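Local coordinates for adhesion and penetration protein autotransporter (Haemophilus influenzae, PDB 3SYJ), which promotes adherence to and invasion of host cells by binding a host structure, and is probably also a serine protease, its passenger domain self-associating in bacterial aggregation, at residues N708-A713 and T728-S733; I747-N752 and G764-T769. All blocks are in the same frame, centred on the assembly; numbering follows the deposited sequence.

Contact 1 (N708-A713 and T728-S733); sequences NLTDNA and TLTNHS
Leu-709 lies beside Leu-729 of the next coil, both side chains running the same way into the buried interior, with CD1 of Leu-709 3.9 Å from CD2 of Leu-729. The base of Leu-709 is pressed harder: its CB sits 3.4 Å from CB of Ser-733, a short approach for two carbons. The OG of Ser-733, held between its own backbone N and carbonyl carbon (chi1 58°), turns back to donate to Thr-730 O at 2.8 Å, and that carbonyl also accepts from Ser-733 N; the buried hydroxyl is thus satisfied within its own turn. The strands pair in parallel, Leu-709 N donating to Thr-728 O and Thr-730 N to Leu-709 O. Each strand then enters a type II' turn, Thr-710 to Ala-713 and Thr-730 to Ser-733, and the turns stack in step: His-732 N donates to Asp-711 O at 2.8 Å. On the outer side Thr-710 and Thr-730 run side by side, CG2 of Thr-710 3.4 Å from OG1 of Thr-730. Waters bridge Asn-708 with Thr-728, weakly at the asparagine, and Asn-712 with His-732. Repeated strands and turns of this kind characterise the beta-helix of the passenger domain. Strand 701-709 pairs in parallel with strand 645-654 on its other side, and strand 727-729 with strand 747-749, while Phe-735 of strand 734-738 packs against both leucines from inside.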
ATOM      1  N   ASN A 708      15.715  -0.011 -11.037  1.00 29.22           N
ATOM      2  CA  ASN A 708      16.620   0.213  -9.932  1.00 26.59           C
ATOM      3  C   ASN A 708      17.939   0.750 -10.431  1.00 30.38           C
ATOM      4  O   ASN A 708      18.585   0.138 -11.283  1.00 28.15           O
ATOM      5  CB  ASN A 708      16.849  -1.072  -9.153  1.00 31.12           C
ATOM      6  CG  ASN A 708      15.704  -1.397  -8.238  1.00 39.19           C
ATOM      7  OD1 ASN A 708      15.903  -1.624  -7.046  1.00 50.14           O
ATOM      8  ND2 ASN A 708      14.492  -1.404  -8.780  1.00 38.51           N
ATOM      9  N   LEU A 709      18.327   1.903  -9.900  1.00 29.62           N
ATOM     10  CA  LEU A 709      19.613   2.503 -10.204  1.00 28.05           C
ATOM     11  C   LEU A 709      20.509   2.456  -8.974  1.00 34.90           C
ATOM     12  O   LEU A 709      20.080   2.796  -7.867  1.00 34.56           O
ATOM     13  CB  LEU A 709      19.432   3.951 -10.660  1.00 29.71           C
ATOM     14  CG  LEU A 709      18.452   4.184 -11.802  1.00 26.53           C
ATOM     15  CD1 LEU A 709      18.439   5.651 -12.182  1.00 33.52           C
ATOM     16  CD2 LEU A 709      18.842   3.334 -12.991  1.00 27.89           C
ATOM     17  N   THR A 710      21.752   2.026  -9.166  1.00 31.32           N
ATOM     18  CA  THR A 710      22.722   2.003  -8.079  1.00 32.31           C
ATOM     19  C   THR A 710      24.006   2.690  -8.527  1.00 34.87           C
ATOM     20  O   THR A 710      24.125   3.100  -9.682  1.00 34.44           O
ATOM     21  CB  THR A 710      23.016   0.566  -7.590  1.00 30.01           C
ATOM     22  OG1 THR A 710      23.646  -0.188  -8.634  1.00 33.86           O
ATOM     23  CG2 THR A 710      21.723  -0.132  -7.175  1.00 25.76           C
ATOM     24  N   ASP A 711      24.952   2.832  -7.604  1.00 34.66           N
ATOM     25  CA  ASP A 711      26.240   3.443  -7.905  1.00 31.19           C
ATOM     26  C   ASP A 711      26.074   4.777  -8.616  1.00 34.21           C
ATOM     27  O   ASP A 711      25.412   5.669  -8.100  1.00 39.68           O
ATOM     28  CB  ASP A 711      27.088   2.480  -8.731  1.00 31.88           C
ATOM     29  CG  ASP A 711      27.055   1.070  -8.179  1.00 36.33           C
ATOM     30  OD1 ASP A 711      27.337   0.899  -6.972  1.00 42.57           O
ATOM     31  OD2 ASP A 711      26.734   0.135  -8.942  1.00 36.68           O
ATOM     32  N   ASN A 712      26.670   4.914  -9.796  1.00 36.10           N
ATOM     33  CA  ASN A 712      26.568   6.151 -10.563  1.00 33.39           C
ATOM     34  C   ASN A 712      25.617   6.037 -11.742  1.00 33.46           C
ATOM     35  O   ASN A 712      25.650   6.857 -12.653  1.00 37.36           O
ATOM     36  CB  ASN A 712      27.938   6.578 -11.084  1.00 37.12           C
ATOM     37  CG  ASN A 712      28.848   7.089  -9.993  1.00 46.34           C
ATOM     38  OD1 ASN A 712      28.475   7.127  -8.822  1.00 48.49           O
ATOM     39  ND2 ASN A 712      30.058   7.487 -10.373  1.00 48.84           N
ATOM     40  N   ALA A 713      24.771   5.019 -11.724  1.00 33.76           N
ATOM     41  CA  ALA A 713      23.893   4.749 -12.857  1.00 33.10           C
ATOM     42  C   ALA A 713      22.922   5.891 -13.165  1.00 30.38           C
ATOM     43  O   ALA A 713      22.495   6.628 -12.277  1.00 31.57           O
ATOM     44  CB  ALA A 713      23.142   3.444 -12.643  1.00 30.45           C
ATOM     45  N   THR A 728      13.723   3.183  -8.164  1.00 33.20           N
ATOM     46  CA  THR A 728      14.438   3.204  -6.895  1.00 30.31           C
ATOM     47  C   THR A 728      15.904   3.574  -7.112  1.00 31.89           C
ATOM     48  O   THR A 728      16.572   3.019  -7.981  1.00 34.60           O
ATOM     49  CB  THR A 728      14.349   1.849  -6.205  1.00 32.02           C
ATOM     50  OG1 THR A 728      12.970   1.520  -6.002  1.00 33.58           O
ATOM     51  CG2 THR A 728      15.062   1.881  -4.864  1.00 32.93           C
ATOM     52  N   LEU A 729      16.405   4.515  -6.327  1.00 29.75           N
ATOM     53  CA  LEU A 729      17.749   5.020  -6.548  1.00 31.69           C
ATOM     54  C   LEU A 729      18.559   4.990  -5.273  1.00 34.47           C
ATOM     55  O   LEU A 729      18.042   5.257  -4.192  1.00 37.61           O
ATOM     56  CB  LEU A 729      17.709   6.445  -7.096  1.00 32.81           C
ATOM     57  CG  LEU A 729      16.953   6.647  -8.403  1.00 27.47           C
ATOM     58  CD1 LEU A 729      15.483   6.824  -8.106  1.00 28.47           C
ATOM     59  CD2 LEU A 729      17.501   7.852  -9.138  1.00 33.55           C
ATOM     60  N   THR A 730      19.838   4.664  -5.411  1.00 35.19           N
ATOM     61  CA  THR A 730      20.751   4.630  -4.282  1.00 37.04           C
ATOM     62  C   THR A 730      22.079   5.226  -4.716  1.00 37.82           C
ATOM     63  O   THR A 730      22.262   5.547  -5.891  1.00 35.87           O
ATOM     64  CB  THR A 730      20.985   3.190  -3.798  1.00 33.79           C
ATOM     65  OG1 THR A 730      21.510   2.410  -4.878  1.00 34.98           O
ATOM     66  CG2 THR A 730      19.687   2.568  -3.319  1.00 30.91           C
ATOM     67  N   ASN A 731      23.001   5.374  -3.771  1.00 40.34           N
ATOM     68  CA  ASN A 731      24.330   5.866  -4.090  1.00 34.88           C
ATOM     69  C   ASN A 731      24.264   7.237  -4.748  1.00 40.31           C
ATOM     70  O   ASN A 731      23.661   8.152  -4.197  1.00 43.64           O
ATOM     71  CB  ASN A 731      25.060   4.858  -4.976  1.00 36.76           C
ATOM     72  CG  ASN A 731      25.236   3.513  -4.295  1.00 39.01           C
ATOM     73  OD1 ASN A 731      25.764   3.440  -3.186  1.00 48.21           O
ATOM     74  ND2 ASN A 731      24.790   2.444  -4.947  1.00 34.63           N
ATOM     75  N   HIS A 732      24.874   7.385  -5.920  1.00 36.53           N
ATOM     76  CA  HIS A 732      24.846   8.662  -6.628  1.00 35.66           C
ATOM     77  C   HIS A 732      24.116   8.558  -7.966  1.00 40.76           C
ATOM     78  O   HIS A 732      24.431   9.289  -8.908  1.00 42.99           O
ATOM     79  CB  HIS A 732      26.263   9.192  -6.863  1.00 36.88           C
ATOM     80  CG  HIS A 732      27.020   9.479  -5.605  1.00 51.55           C
ATOM     81  ND1 HIS A 732      27.544   8.483  -4.807  1.00 61.49           N
ATOM     82  CD2 HIS A 732      27.357  10.650  -5.014  1.00 53.72           C
ATOM     83  CE1 HIS A 732      28.163   9.027  -3.774  1.00 60.57           C
ATOM     84  NE2 HIS A 732      28.064  10.342  -3.877  1.00 61.00           N
ATOM     85  N   SER A 733      23.142   7.656  -8.045  1.00 33.09           N
ATOM     86  CA  SER A 733      22.377   7.444  -9.272  1.00 30.13           C
ATOM     87  C   SER A 733      21.464   8.628  -9.608  1.00 35.03           C
ATOM     88  O   SER A 733      21.072   9.388  -8.722  1.00 36.41           O
ATOM     89  CB  SER A 733      21.548   6.175  -9.146  1.00 30.48           C
ATOM     90  OG  SER A 733      20.684   6.261  -8.030  1.00 32.41           O
TER
HETATM   91  O   HOH W   1      11.930   0.129  -7.838  1.00 41.32           O
HETATM   92  O   HOH W   2      28.425   5.892  -6.251  1.00 41.27           O

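Contact 2 (I747-N752 and G764-T769); sequences IRLSDN and GNVHLT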
ATOM      1  N   ILE A 747       8.640   7.090  -7.029  1.00 27.01           N
ATOM      2  CA  ILE A 747      10.084   7.272  -7.024  1.00 26.63           C
ATOM      3  C   ILE A 747      10.595   7.260  -5.595  1.00 27.64           C
ATOM      4  O   ILE A 747      10.069   7.961  -4.734  1.00 31.05           O
ATOM      5  CB  ILE A 747      10.491   8.596  -7.674  1.00 31.15           C
ATOM      6  CG1 ILE A 747      10.024   8.638  -9.129  1.00 29.80           C
ATOM      7  CG2 ILE A 747      11.995   8.788  -7.576  1.00 23.54           C
ATOM      8  CD1 ILE A 747      10.306   9.952  -9.818  1.00 30.82           C
ATOM      9  N   ARG A 748      11.625   6.462  -5.344  1.00 31.87           N
ATOM     10  CA  ARG A 748      12.167   6.310  -4.001  1.00 28.77           C
ATOM     11  C   ARG A 748      13.668   6.577  -4.021  1.00 32.61           C
ATOM     12  O   ARG A 748      14.429   5.793  -4.578  1.00 33.49           O
ATOM     13  CB  ARG A 748      11.885   4.895  -3.495  1.00 32.57           C
ATOM     14  CG  ARG A 748      12.600   4.507  -2.208  1.00 41.34           C
ATOM     15  CD  ARG A 748      11.776   4.836  -0.973  1.00 51.59           C
ATOM     16  NE  ARG A 748      12.423   4.342   0.239  1.00 59.78           N
ATOM     17  CZ  ARG A 748      13.412   4.970   0.872  1.00 62.41           C
ATOM     18  NH1 ARG A 748      13.870   6.133   0.409  1.00 50.78           N
ATOM     19  NH2 ARG A 748      13.945   4.437   1.969  1.00 57.90           N
ATOM     20  N   LEU A 749      14.095   7.684  -3.420  1.00 32.62           N
ATOM     21  CA  LEU A 749      15.504   8.063  -3.456  1.00 36.03           C
ATOM     22  C   LEU A 749      16.192   7.951  -2.104  1.00 35.93           C
ATOM     23  O   LEU A 749      15.678   8.437  -1.099  1.00 39.69           O
ATOM     24  CB  LEU A 749      15.666   9.487  -3.984  1.00 33.57           C
ATOM     25  CG  LEU A 749      15.052   9.801  -5.343  1.00 36.71           C
ATOM     26  CD1 LEU A 749      13.626  10.310  -5.170  1.00 32.32           C
ATOM     27  CD2 LEU A 749      15.908  10.834  -6.052  1.00 37.73           C
ATOM     28  N   SER A 750      17.365   7.321  -2.096  1.00 38.74           N
ATOM     29  CA  SER A 750      18.191   7.200  -0.897  1.00 38.57           C
ATOM     30  C   SER A 750      19.595   7.734  -1.148  1.00 41.33           C
ATOM     31  O   SER A 750      19.937   8.093  -2.273  1.00 40.75           O
ATOM     32  CB  SER A 750      18.281   5.739  -0.464  1.00 36.33           C
ATOM     33  OG  SER A 750      16.993   5.209  -0.215  1.00 46.91           O
ATOM     34  N   ASP A 751      20.408   7.781  -0.096  1.00 40.56           N
ATOM     35  CA  ASP A 751      21.810   8.175  -0.212  1.00 38.46           C
ATOM     36  C   ASP A 751      22.000   9.538  -0.875  1.00 42.47           C
ATOM     37  O   ASP A 751      21.502  10.550  -0.389  1.00 42.56           O
ATOM     38  CB  ASP A 751      22.606   7.106  -0.969  1.00 42.13           C
ATOM     39  CG  ASP A 751      22.522   5.732  -0.311  1.00 48.71           C
ATOM     40  OD1 ASP A 751      22.563   5.656   0.941  1.00 49.47           O
ATOM     41  OD2 ASP A 751      22.415   4.724  -1.047  1.00 46.55           O
ATOM     42  N   ASN A 752      22.731   9.554  -1.984  1.00 42.76           N
ATOM     43  CA  ASN A 752      23.015  10.790  -2.704  1.00 38.84           C
ATOM     44  C   ASN A 752      22.394  10.806  -4.087  1.00 37.99           C
ATOM     45  O   ASN A 752      22.849  11.527  -4.973  1.00 35.79           O
ATOM     46  CB  ASN A 752      24.523  10.984  -2.836  1.00 44.85           C
ATOM     47  CG  ASN A 752      25.230  10.912  -1.506  1.00 53.85           C
ATOM     48  OD1 ASN A 752      25.137  11.834  -0.694  1.00 53.97           O
ATOM     49  ND2 ASN A 752      25.940   9.810  -1.270  1.00 55.74           N
ATOM     50  N   GLY A 764       2.336   9.520  -9.326  1.00 32.16           N
ATOM     51  CA  GLY A 764       2.777   8.698  -8.215  1.00 30.90           C
ATOM     52  C   GLY A 764       3.533   9.529  -7.192  1.00 34.96           C
ATOM     53  O   GLY A 764       3.647  10.745  -7.335  1.00 30.40           O
ATOM     54  N   ASN A 765       4.070   8.873  -6.168  1.00 28.65           N
ATOM     55  CA  ASN A 765       4.656   9.589  -5.037  1.00 36.65           C
ATOM     56  C   ASN A 765       6.179   9.552  -4.967  1.00 33.08           C
ATOM     57  O   ASN A 765       6.821   8.662  -5.519  1.00 31.68           O
ATOM     58  CB  ASN A 765       4.056   9.074  -3.728  1.00 37.82           C
ATOM     59  CG  ASN A 765       2.544   8.990  -3.784  1.00 40.45           C
ATOM     60  OD1 ASN A 765       1.867   9.946  -4.179  1.00 36.80           O
ATOM     61  ND2 ASN A 765       2.003   7.837  -3.402  1.00 37.69           N
ATOM     62  N   VAL A 766       6.743  10.533  -4.274  1.00 30.96           N
ATOM     63  CA  VAL A 766       8.183  10.640  -4.110  1.00 32.85           C
ATOM     64  C   VAL A 766       8.561  10.567  -2.632  1.00 39.23           C
ATOM     65  O   VAL A 766       7.912  11.169  -1.777  1.00 40.57           O
ATOM     66  CB  VAL A 766       8.721  11.951  -4.707  1.00 32.19           C
ATOM     67  CG1 VAL A 766      10.230  12.029  -4.538  1.00 30.88           C
ATOM     68  CG2 VAL A 766       8.332  12.063  -6.178  1.00 28.65           C
ATOM     69  N   HIS A 767       9.620   9.827  -2.342  1.00 36.21           N
ATOM     70  CA  HIS A 767      10.050   9.617  -0.972  1.00 36.90           C
ATOM     71  C   HIS A 767      11.578   9.678  -0.932  1.00 41.12           C
ATOM     72  O   HIS A 767      12.257   8.843  -1.534  1.00 39.72           O
ATOM     73  CB  HIS A 767       9.506   8.269  -0.482  1.00 37.33           C
ATOM     74  CG  HIS A 767       9.963   7.879   0.890  1.00 53.07           C
ATOM     75  ND1 HIS A 767      10.384   8.795   1.829  1.00 54.81           N
ATOM     76  CD2 HIS A 767      10.031   6.666   1.492  1.00 54.59           C
ATOM     77  CE1 HIS A 767      10.713   8.164   2.944  1.00 55.12           C
ATOM     78  NE2 HIS A 767      10.507   6.871   2.765  1.00 57.07           N
ATOM     79  N   LEU A 768      12.115  10.695  -0.257  1.00 37.11           N
ATOM     80  CA  LEU A 768      13.561  10.872  -0.143  1.00 37.13           C
ATOM     81  C   LEU A 768      14.028  10.651   1.284  1.00 43.68           C
ATOM     82  O   LEU A 768      13.288  10.909   2.231  1.00 46.95           O
ATOM     83  CB  LEU A 768      13.986  12.282  -0.551  1.00 37.76           C
ATOM     84  CG  LEU A 768      13.385  12.985  -1.758  1.00 34.20           C
ATOM     85  CD1 LEU A 768      12.011  13.540  -1.420  1.00 30.22           C
ATOM     86  CD2 LEU A 768      14.328  14.091  -2.201  1.00 31.82           C
ATOM     87  N   THR A 769      15.267  10.188   1.427  1.00 41.82           N
ATOM     88  CA  THR A 769      15.928  10.110   2.724  1.00 42.34           C
ATOM     89  C   THR A 769      17.392  10.459   2.523  1.00 41.79           C
ATOM     90  O   THR A 769      17.824  10.700   1.397  1.00 42.57           O
ATOM     91  CB  THR A 769      15.842   8.709   3.338  1.00 39.39           C
ATOM     92  OG1 THR A 769      16.633   7.803   2.562  1.00 46.41           O
ATOM     93  CG2 THR A 769      14.401   8.219   3.372  1.00 48.65           C
TER
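Arg-748 and His-767 stand side by side on the outer face of two parallel strands, CD of the arginine 3.5 Å from CD2 of the imidazole. The guanidinium and ring planes are 30° apart, and CD2 lies over one guanidinium face, offset toward its rim. Both side chains leave the backbone with CG anti to N, and a bend at chi2 of 90° turns CD of the arginine out of an extended course. Farther along, NH1 comes within 3.7 Å of CG2 of Thr-769. The opposite face is apolar: CD1 of Leu-749 meets CG1 of Val-766 at 3.9 Å, their side chains running aslant, while Ile-747 and Leu-768 extend the same buried surface. Behind these side chains, four backbone bonds fix the register of the strands, whose axes are 6° apart. Ile-747 N donates to Asn-765 O at 2.8 Å and Leu-749 N to His-767 O at 2.9 Å; in return Ile-747 O accepts from His-767 N, and Leu-749 O from Thr-769 N. Farther out, the next coil adds polar partners: His-767 ND1 makes a weak hydrogen bond to Gln-786 O, and Asn-765 OD1 accepts from Gln-784 N. Such residue-on-residue stacking of coils is the hallmark of a parallel beta-helix. Strand 747-749 lies between strands 727-729 and 766-768, with Ala-755 of strand 754-758 and Phe-774 of strand 773-777 packing beneath the apolar face.

Following the chain from the N terminus, strand 701-709 leads into the turn of 708-713; strands 714-718 and 721-723 then carry the chain round the solenoid to 728-733, where contact 1 closes the circuit. The next circuit brings it to 747-752, and strands 754-758 and 761-763 return it to 764-769, closing contact 2. The two loops are therefore in series, neither nested nor crossing, their centres 11 Å apart. They meet where strands 727-729 and 747-749 pair: Asn-731 O lies 2.8 Å from Asn-752 N, and Asn-731 N 2.9 Å from Asp-751 OD2, both probable hydrogen bonds. With that pairing between them, the two contacts join four successive coils of the beta-helix along one face.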